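Local coordinates for putative aliphatic sulfonates-binding protein (Escherichia coli, PDB 2X26), which probably serves as the periplasmic substrate-binding component of an ABC-type transport system that imports aliphatic sulfonates, at residues I158-G170 / L233-R245. Residues are numbered along the deposited sequence; the frame is centred on the assembly and turned at random.
Sequences IWDPYYSAALLQG and LPAPVIASYLDHR
Asp160 and His244 form a His-carboxylate hydrogen bond within the periplasmic binding-protein fold, tying the segment after strand 155-159 of one five-stranded sheet to helix 235-243, which packs on helix 220-231; His244 follows that helix. Helices 162-169 and 235-243 approach to 8.7 Å between axes. The tight part is polar. His244 ND1 donates to Asp160 OD2 over 2.8 Å, nearly straight at 164°; OD2 lies in the imidazole plane and is met on its syn side, 20° out of the carboxylate plane. OD2 also takes a water that bridges to Tyr241 O. Asp160 OD1 is gripped twice within its own segment, by Ser164 N and Ser164 OG, two bonds that limit the carboxylate's rotation; its plane lies 19° from that of the imidazole. An asparagine here would probably turn an NH2 toward either His244 ND1 or the two Ser164 donors, leaving that side without its acceptor. Tyr163 lays CE2 over one imidazole face, the rings near parallel but slid apart; Ser240 O covers the opposite face. Beside them Pro161, after a cis peptide bond, meets Leu233 CD1 through CB at 3.5 Å. The looser side lies towards Leu168 and Pro236, both exposed: Leu168 CD1 rests 4.0 Å from Val237 CG2 and 4.1 Å from Pro236 CB, and its one close approach there is to Pro236 O, at 3.4 Å.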
# COMPACT_ATOMS: atom_id res chain seq x y z
N ILE A 158 7.92 12.26 -4.96
CA ILE A 158 8.16 11.39 -3.80
C ILE A 158 6.92 11.23 -2.92
O ILE A 158 5.97 12.02 -3.00
CB ILE A 158 9.38 11.96 -2.95
CG1 ILE A 158 9.90 10.93 -1.91
CG2 ILE A 158 9.04 13.31 -2.35
CD1 ILE A 158 10.43 9.63 -2.52
N TRP A 159 6.92 10.15 -2.12
CA TRP A 159 5.84 9.84 -1.20
C TRP A 159 6.18 10.19 0.26
O TRP A 159 7.33 10.50 0.59
CB TRP A 159 5.47 8.36 -1.31
CG TRP A 159 6.62 7.41 -1.12
CD1 TRP A 159 7.02 6.82 0.02
CD2 TRP A 159 7.53 6.94 -2.16
NE1 TRP A 159 8.12 6.00 -0.21
CE2 TRP A 159 8.43 6.05 -1.55
CE3 TRP A 159 7.61 7.15 -3.55
CZ2 TRP A 159 9.46 5.38 -2.28
CZ3 TRP A 159 8.62 6.46 -4.28
CH2 TRP A 159 9.53 5.62 -3.64
N ASP A 160 5.17 10.17 1.11
CA ASP A 160 5.37 10.34 2.56
C ASP A 160 5.95 9.04 3.14
O ASP A 160 5.53 7.92 2.75
CB ASP A 160 4.01 10.62 3.19
CG ASP A 160 3.89 11.99 3.80
OD1 ASP A 160 4.95 12.63 4.07
OD2 ASP A 160 2.70 12.37 4.13
N PRO A 161 6.82 9.14 4.14
CA PRO A 161 7.13 10.34 4.95
C PRO A 161 8.31 11.21 4.47
O PRO A 161 8.63 12.21 5.11
CB PRO A 161 7.52 9.71 6.31
CG PRO A 161 8.30 8.46 5.87
CD PRO A 161 7.28 7.91 4.84
N TYR A 162 8.93 10.85 3.35
CA TYR A 162 10.01 11.68 2.81
C TYR A 162 9.49 13.09 2.54
O TYR A 162 10.21 14.07 2.76
CB TYR A 162 10.50 11.12 1.47
CG TYR A 162 11.15 9.75 1.57
CD1 TYR A 162 10.49 8.63 1.08
CD2 TYR A 162 12.41 9.58 2.11
CE1 TYR A 162 11.06 7.36 1.15
CE2 TYR A 162 13.00 8.29 2.19
CZ TYR A 162 12.30 7.20 1.68
OH TYR A 162 12.86 5.94 1.70
N TYR A 163 8.28 13.14 2.01
CA TYR A 163 7.63 14.39 1.69
C TYR A 163 7.56 15.24 2.97
O TYR A 163 8.07 16.37 2.97
CB TYR A 163 6.24 14.13 1.08
CG TYR A 163 5.24 15.26 1.22
CD1 TYR A 163 5.66 16.60 1.12
CD2 TYR A 163 3.88 15.00 1.40
CE1 TYR A 163 4.75 17.65 1.25
CE2 TYR A 163 2.96 16.05 1.51
CZ TYR A 163 3.40 17.36 1.44
OH TYR A 163 2.46 18.38 1.55
N SER A 164 7.01 14.68 4.04
CA SER A 164 6.81 15.47 5.25
C SER A 164 8.15 15.86 5.82
O SER A 164 8.31 16.97 6.33
CB SER A 164 6.01 14.74 6.31
OG SER A 164 4.62 14.56 5.95
N ALA A 165 9.14 14.96 5.72
CA ALA A 165 10.47 15.29 6.27
C ALA A 165 11.09 16.49 5.53
O ALA A 165 11.67 17.39 6.17
CB ALA A 165 11.40 14.07 6.22
N ALA A 166 10.97 16.51 4.19
CA ALA A 166 11.51 17.59 3.36
C ALA A 166 10.75 18.88 3.64
O ALA A 166 11.34 19.97 3.73
CB ALA A 166 11.38 17.23 1.88
N LEU A 167 9.44 18.77 3.75
CA LEU A 167 8.59 19.92 4.01
C LEU A 167 8.97 20.66 5.29
O LEU A 167 9.04 21.90 5.30
CB LEU A 167 7.11 19.47 4.06
CG LEU A 167 6.04 20.56 4.19
CD1 LEU A 167 6.02 21.50 2.98
CD2 LEU A 167 4.67 19.98 4.42
N LEU A 168 9.23 19.91 6.35
CA LEU A 168 9.49 20.52 7.66
C LEU A 168 10.86 21.12 7.76
O LEU A 168 11.07 22.01 8.62
CB LEU A 168 9.16 19.58 8.81
CG LEU A 168 7.68 19.19 8.91
CD1 LEU A 168 7.48 18.29 10.11
CD2 LEU A 168 6.77 20.40 9.03
N GLN A 169 11.78 20.67 6.91
CA GLN A 169 13.14 21.23 6.81
C GLN A 169 13.09 22.60 6.17
O GLN A 169 14.02 23.41 6.29
CB GLN A 169 14.08 20.30 6.02
CG GLN A 169 15.56 20.77 6.01
CD GLN A 169 16.53 19.75 5.41
OE1 GLN A 169 16.55 19.52 4.20
NE2 GLN A 169 17.37 19.16 6.27
N GLY A 170 11.99 22.86 5.46
CA GLY A 170 11.72 24.16 4.89
C GLY A 170 12.32 24.32 3.50
O GLY A 170 13.12 23.51 3.06
N LEU A 233 11.48 8.39 13.04
CA LEU A 233 11.37 9.77 12.57
C LEU A 233 10.94 10.70 13.69
O LEU A 233 10.28 10.24 14.62
CB LEU A 233 10.33 9.84 11.42
CG LEU A 233 10.72 9.21 10.08
CD1 LEU A 233 9.56 9.23 9.12
CD2 LEU A 233 11.91 9.87 9.47
N PRO A 234 11.24 12.03 13.60
CA PRO A 234 10.75 12.95 14.63
C PRO A 234 9.23 13.00 14.74
O PRO A 234 8.53 12.89 13.71
CB PRO A 234 11.27 14.33 14.18
CG PRO A 234 12.37 14.05 13.25
CD PRO A 234 12.08 12.74 12.59
N ALA A 235 8.72 13.12 15.96
CA ALA A 235 7.28 13.32 16.18
C ALA A 235 6.60 14.34 15.25
O ALA A 235 5.54 14.04 14.70
CB ALA A 235 6.97 13.67 17.66
N PRO A 236 7.18 15.58 15.08
CA PRO A 236 6.47 16.47 14.12
C PRO A 236 6.38 15.95 12.69
O PRO A 236 5.44 16.31 11.96
CB PRO A 236 7.30 17.77 14.17
CG PRO A 236 7.94 17.73 15.58
CD PRO A 236 8.32 16.27 15.71
N VAL A 237 7.35 15.16 12.25
CA VAL A 237 7.26 14.53 10.91
C VAL A 237 6.09 13.55 10.83
O VAL A 237 5.31 13.55 9.85
CB VAL A 237 8.62 13.87 10.52
CG1 VAL A 237 8.49 13.12 9.18
CG2 VAL A 237 9.69 14.97 10.40
N ILE A 238 5.91 12.76 11.90
CA ILE A 238 4.78 11.79 12.02
C ILE A 238 3.45 12.55 12.07
O ILE A 238 2.46 12.08 11.47
CB ILE A 238 4.91 10.92 13.27
CG1 ILE A 238 6.23 10.12 13.22
CG2 ILE A 238 3.72 9.96 13.43
CD1 ILE A 238 6.39 9.32 11.94
N ALA A 239 3.42 13.67 12.80
CA ALA A 239 2.19 14.47 12.88
C ALA A 239 1.73 14.91 11.47
O ALA A 239 0.56 14.78 11.12
CB ALA A 239 2.40 15.69 13.77
N SER A 240 2.67 15.48 10.70
CA SER A 240 2.45 15.90 9.30
C SER A 240 2.03 14.70 8.46
O SER A 240 1.06 14.77 7.69
CB SER A 240 3.75 16.48 8.75
OG SER A 240 3.59 17.01 7.43
N TYR A 241 2.74 13.58 8.62
CA TYR A 241 2.41 12.37 7.91
C TYR A 241 0.95 11.91 8.13
O TYR A 241 0.22 11.61 7.15
CB TYR A 241 3.35 11.26 8.39
CG TYR A 241 3.09 9.91 7.80
CD1 TYR A 241 3.66 9.54 6.60
CD2 TYR A 241 2.26 9.01 8.45
CE1 TYR A 241 3.39 8.27 6.04
CE2 TYR A 241 2.01 7.75 7.93
CZ TYR A 241 2.57 7.39 6.75
OH TYR A 241 2.33 6.12 6.28
N LEU A 242 0.50 11.90 9.38
CA LEU A 242 -0.90 11.50 9.67
C LEU A 242 -1.89 12.52 9.13
O LEU A 242 -2.98 12.15 8.62
CB LEU A 242 -1.09 11.33 11.20
CG LEU A 242 -0.35 10.14 11.82
CD1 LEU A 242 -0.78 10.19 13.31
CD2 LEU A 242 -0.79 8.78 11.20
N ASP A 243 -1.53 13.81 9.17
CA ASP A 243 -2.39 14.86 8.65
C ASP A 243 -2.61 14.77 7.09
O ASP A 243 -3.54 15.39 6.57
CB ASP A 243 -1.82 16.22 9.01
CG ASP A 243 -2.02 16.56 10.47
OD1 ASP A 243 -2.87 15.89 11.11
OD2 ASP A 243 -1.34 17.52 10.96
N HIS A 244 -1.76 14.05 6.37
CA HIS A 244 -1.95 13.92 4.92
C HIS A 244 -2.79 12.70 4.56
O HIS A 244 -2.95 12.41 3.37
CB HIS A 244 -0.61 13.84 4.19
CG HIS A 244 0.28 15.02 4.46
ND1 HIS A 244 1.65 14.90 4.58
CD2 HIS A 244 -0.01 16.33 4.64
CE1 HIS A 244 2.16 16.09 4.82
NE2 HIS A 244 1.18 16.98 4.86
N ARG A 245 -3.31 11.98 5.56
CA ARG A 245 -4.09 10.75 5.29
C ARG A 245 -5.56 10.98 5.49
O ARG A 245 -5.97 11.73 6.42
CB ARG A 245 -3.70 9.67 6.29
CG ARG A 245 -2.23 9.25 6.13
CD ARG A 245 -1.92 8.33 7.29
NE ARG A 245 -2.30 6.95 6.97
CZ ARG A 245 -3.15 6.18 7.65
NH1 ARG A 245 -3.84 6.63 8.70
NH2 ARG A 245 -3.30 4.91 7.21
O HOH W 1 0.71 10.45 4.68